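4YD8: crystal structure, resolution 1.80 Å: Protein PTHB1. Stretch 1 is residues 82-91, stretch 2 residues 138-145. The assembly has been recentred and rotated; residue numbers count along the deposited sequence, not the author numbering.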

# COMPACT_ATOMS: atom_id res chain seq x y z
N VAL A 82 7.51 -12.20 -4.87
CA VAL A 82 6.70 -11.47 -3.90
C VAL A 82 5.65 -10.66 -4.65
O VAL A 82 5.98 -9.84 -5.50
CB VAL A 82 7.56 -10.56 -3.02
CG1 VAL A 82 6.68 -9.74 -2.09
CG2 VAL A 82 8.55 -11.39 -2.22
N LEU A 83 4.38 -10.91 -4.34
CA LEU A 83 3.27 -10.20 -4.98
C LEU A 83 2.87 -8.95 -4.20
O LEU A 83 2.42 -7.97 -4.78
CB LEU A 83 2.05 -11.11 -5.12
CG LEU A 83 2.24 -12.35 -6.00
CD1 LEU A 83 0.91 -13.04 -6.22
CD2 LEU A 83 2.90 -11.97 -7.31
N GLN A 84 3.01 -9.00 -2.88
CA GLN A 84 2.59 -7.88 -2.03
C GLN A 84 3.22 -7.99 -0.66
O GLN A 84 3.50 -9.09 -0.19
CB GLN A 84 1.05 -7.86 -1.92
CG GLN A 84 0.48 -6.55 -1.39
CD GLN A 84 -1.03 -6.50 -1.45
OE1 GLN A 84 -1.66 -7.22 -2.25
NE2 GLN A 84 -1.63 -5.66 -0.61
N VAL A 85 3.47 -6.84 -0.02
CA VAL A 85 3.90 -6.81 1.38
C VAL A 85 3.00 -5.86 2.16
O VAL A 85 2.59 -4.81 1.65
CB VAL A 85 5.39 -6.37 1.53
CG1 VAL A 85 6.33 -7.49 1.08
CG2 VAL A 85 5.65 -5.11 0.73
N GLU A 86 2.67 -6.24 3.39
CA GLU A 86 1.88 -5.40 4.30
C GLU A 86 2.36 -5.64 5.72
O GLU A 86 2.96 -6.67 6.01
CB GLU A 86 0.37 -5.70 4.22
CG GLU A 86 -0.32 -5.47 2.86
CD GLU A 86 -0.28 -4.02 2.34
OE1 GLU A 86 -0.00 -3.06 3.13
OE2 GLU A 86 -0.55 -3.85 1.13
N VAL A 87 2.07 -4.70 6.61
CA VAL A 87 2.52 -4.78 7.99
C VAL A 87 1.33 -4.48 8.87
O VAL A 87 0.63 -3.49 8.64
CB VAL A 87 3.67 -3.77 8.26
CG1 VAL A 87 3.98 -3.70 9.77
CG2 VAL A 87 4.91 -4.15 7.44
N GLY A 88 1.09 -5.33 9.85
CA GLY A 88 -0.09 -5.20 10.67
C GLY A 88 -0.08 -6.14 11.86
O GLY A 88 0.89 -6.86 12.09
N LYS A 89 -1.18 -6.15 12.60
CA LYS A 89 -1.25 -6.96 13.81
C LYS A 89 -1.72 -8.39 13.48
O LYS A 89 -2.83 -8.78 13.83
CB LYS A 89 -2.20 -6.32 14.84
CG LYS A 89 -1.75 -4.91 15.28
CD LYS A 89 -2.83 -4.22 16.09
CE LYS A 89 -2.41 -2.79 16.44
NZ LYS A 89 -3.36 -2.19 17.41
N PHE A 90 -0.84 -9.14 12.83
CA PHE A 90 -1.21 -10.41 12.20
C PHE A 90 -1.02 -11.62 13.12
O PHE A 90 -1.28 -12.75 12.71
CB PHE A 90 -0.39 -10.61 10.93
CG PHE A 90 -0.56 -9.52 9.91
CD1 PHE A 90 -1.82 -8.97 9.64
CD2 PHE A 90 0.54 -9.04 9.21
CE1 PHE A 90 -1.97 -7.97 8.68
CE2 PHE A 90 0.40 -8.03 8.24
CZ PHE A 90 -0.85 -7.50 7.99
N VAL A 91 -0.56 -11.39 14.36
CA VAL A 91 -0.30 -12.50 15.28
C VAL A 91 -1.21 -12.43 16.51
O VAL A 91 -1.31 -11.39 17.16
CB VAL A 91 1.19 -12.54 15.70
CG1 VAL A 91 1.44 -13.59 16.82
CG2 VAL A 91 2.07 -12.79 14.47
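Stretch 2 138-145: TACNMTYG

A primary amide carries a donor and an acceptor side by side, which is the same pairing that one residue of an extended backbone presents along a strand edge. A glutamine side chain can therefore stand in for a neighbouring strand, and the contact between residues 82-91 and 138-145 of PTHB1 is a clear worked example. Gln 84 reaches across with chi1 and chi2 both t and reads both polar groups of Met 142, a selenomethionine in this crystal. Met 142 N donates to Gln 84 OE1 at 2.8 Å, and Gln 84 NE2 donates to Met 142 O at 3.0 Å. The remaining capacity of the amide nitrogen is used within its own stretch, where Gln 84 NE2 donates to Glu 86 OE2 at 2.7 Å with a nearly straight geometry. This bond ties two neighbouring side chains together and fixes which end of the amide is the nitrogen.

The amide pairs with Met 142 where the two backbones do not pair with each other. Stretch 2 is a strand from Ala 139 to Gly 145, and the strand of stretch 1 ends at Gly 88. The strands run in nearly the same direction, with 12° between their axes and a closest approach of 7.8 Å. In register, Gln 84 CA lies 6.7 Å from Asn 141 CA, and Glu 86 CA lies 8.2 Å from Thr 143 CA. No backbone-to-backbone hydrogen bond crosses this gap; side chains and water lie between the strands.

Two waters extend the polar link. Water 1 lies 3.0 Å from Leu 83 O and 3.1 Å from Cys 140 O, within donating reach of both carbonyls and between the two main chains near the start of the contact. Farther along, water 2 donates to Glu 86 OE1 at 2.7 Å, accepts from Val 87 N at 2.9 Å, and lies 2.8 Å from Tyr 144 OH in a further hydrogen bond. It thus gathers a carboxylate, a backbone amide and a phenol at a single point.

Packing surrounds this polar centre. Alternation along stretch 1 turns the CA-to-CB bonds of Gln 84 and Glu 86 toward stretch 2, and those of Val 85 and Val 87 away. The Met 142 side chain starts sideways, but its end comes nearer, bringing CE to 3.9 Å from Glu 86 CG. At the N-terminal end, Leu 83 CD1 rests 3.5 Å from Ala 139 O and 4.4 Å from Ala 139 CB.

At the other end, the CA-to-CB bond of Tyr 144 points toward stretch 1, and the residue has the largest covered area of any in the contact. Glu 86 OE1 approaches the edge of its ring, 3.6 Å from Tyr 144 CE1, while the edge of Phe 90 meets its face. The ring planes are almost perpendicular, at 88°, with centroids 5.5 Å apart, and Phe 90 CE1 also packs 3.8 Å from Tyr 144 CB. Gly 88 leaves room for this arrangement: an ideal CB there would clash with Phe 90 CZ at 2.8 Å.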

# COMPACT_ATOMS: atom_id res chain seq x y z
N THR A 138 -4.33 -19.67 -6.77
CA THR A 138 -3.34 -18.61 -7.04
C THR A 138 -3.82 -17.24 -6.58
O THR A 138 -4.95 -16.84 -6.86
CB THR A 138 -3.04 -18.53 -8.54
OG1 THR A 138 -4.27 -18.51 -9.26
CG2 THR A 138 -2.24 -19.74 -8.99
N ALA A 139 -2.94 -16.50 -5.89
CA ALA A 139 -3.31 -15.20 -5.33
C ALA A 139 -3.16 -14.05 -6.32
O ALA A 139 -2.31 -14.10 -7.20
CB ALA A 139 -2.47 -14.91 -4.06
N CYS A 140 -3.98 -13.02 -6.15
CA CYS A 140 -3.76 -11.77 -6.86
C CYS A 140 -3.19 -10.70 -5.92
O CYS A 140 -2.05 -10.27 -6.07
CB CYS A 140 -5.06 -11.26 -7.50
SG CYS A 140 -4.83 -9.66 -8.33
N ASN A 141 -4.00 -10.30 -4.94
CA ASN A 141 -3.64 -9.20 -4.03
C ASN A 141 -4.33 -9.42 -2.68
O ASN A 141 -5.05 -10.40 -2.51
CB ASN A 141 -4.01 -7.83 -4.64
CG ASN A 141 -5.48 -7.74 -5.10
OD1 ASN A 141 -6.33 -8.51 -4.67
ND2 ASN A 141 -5.77 -6.76 -5.97
N MSE A 142 -4.10 -8.54 -1.71
CA MSE A 142 -4.68 -8.75 -0.40
C MSE A 142 -4.99 -7.43 0.27
O MSE A 142 -4.51 -6.38 -0.17
CB MSE A 142 -3.73 -9.56 0.50
CG MSE A 142 -2.39 -8.88 0.74
SE MSE A 142 -1.39 -9.95 2.08
CE MSE A 142 0.35 -9.16 1.87
N THR A 143 -5.78 -7.49 1.33
CA THR A 143 -5.99 -6.34 2.20
C THR A 143 -6.11 -6.88 3.63
O THR A 143 -6.08 -8.09 3.84
CB THR A 143 -7.25 -5.52 1.77
OG1 THR A 143 -7.32 -4.29 2.51
CG2 THR A 143 -8.55 -6.34 1.99
N TYR A 144 -6.22 -6.00 4.61
CA TYR A 144 -6.24 -6.44 5.99
C TYR A 144 -6.95 -5.42 6.85
O TYR A 144 -7.13 -4.27 6.45
CB TYR A 144 -4.82 -6.67 6.53
CG TYR A 144 -3.99 -5.40 6.61
CD1 TYR A 144 -3.28 -4.93 5.50
CD2 TYR A 144 -3.95 -4.64 7.78
CE1 TYR A 144 -2.53 -3.76 5.55
CE2 TYR A 144 -3.20 -3.46 7.86
CZ TYR A 144 -2.50 -3.03 6.73
OH TYR A 144 -1.75 -1.87 6.78
N GLY A 145 -7.32 -5.83 8.05
CA GLY A 145 -7.96 -4.91 8.96
C GLY A 145 -8.75 -5.65 10.01
O GLY A 145 -8.72 -6.88 10.07
O HOH W 1 -0.52 -7.77 -5.18
O HOH W 2 0.77 -2.31 5.64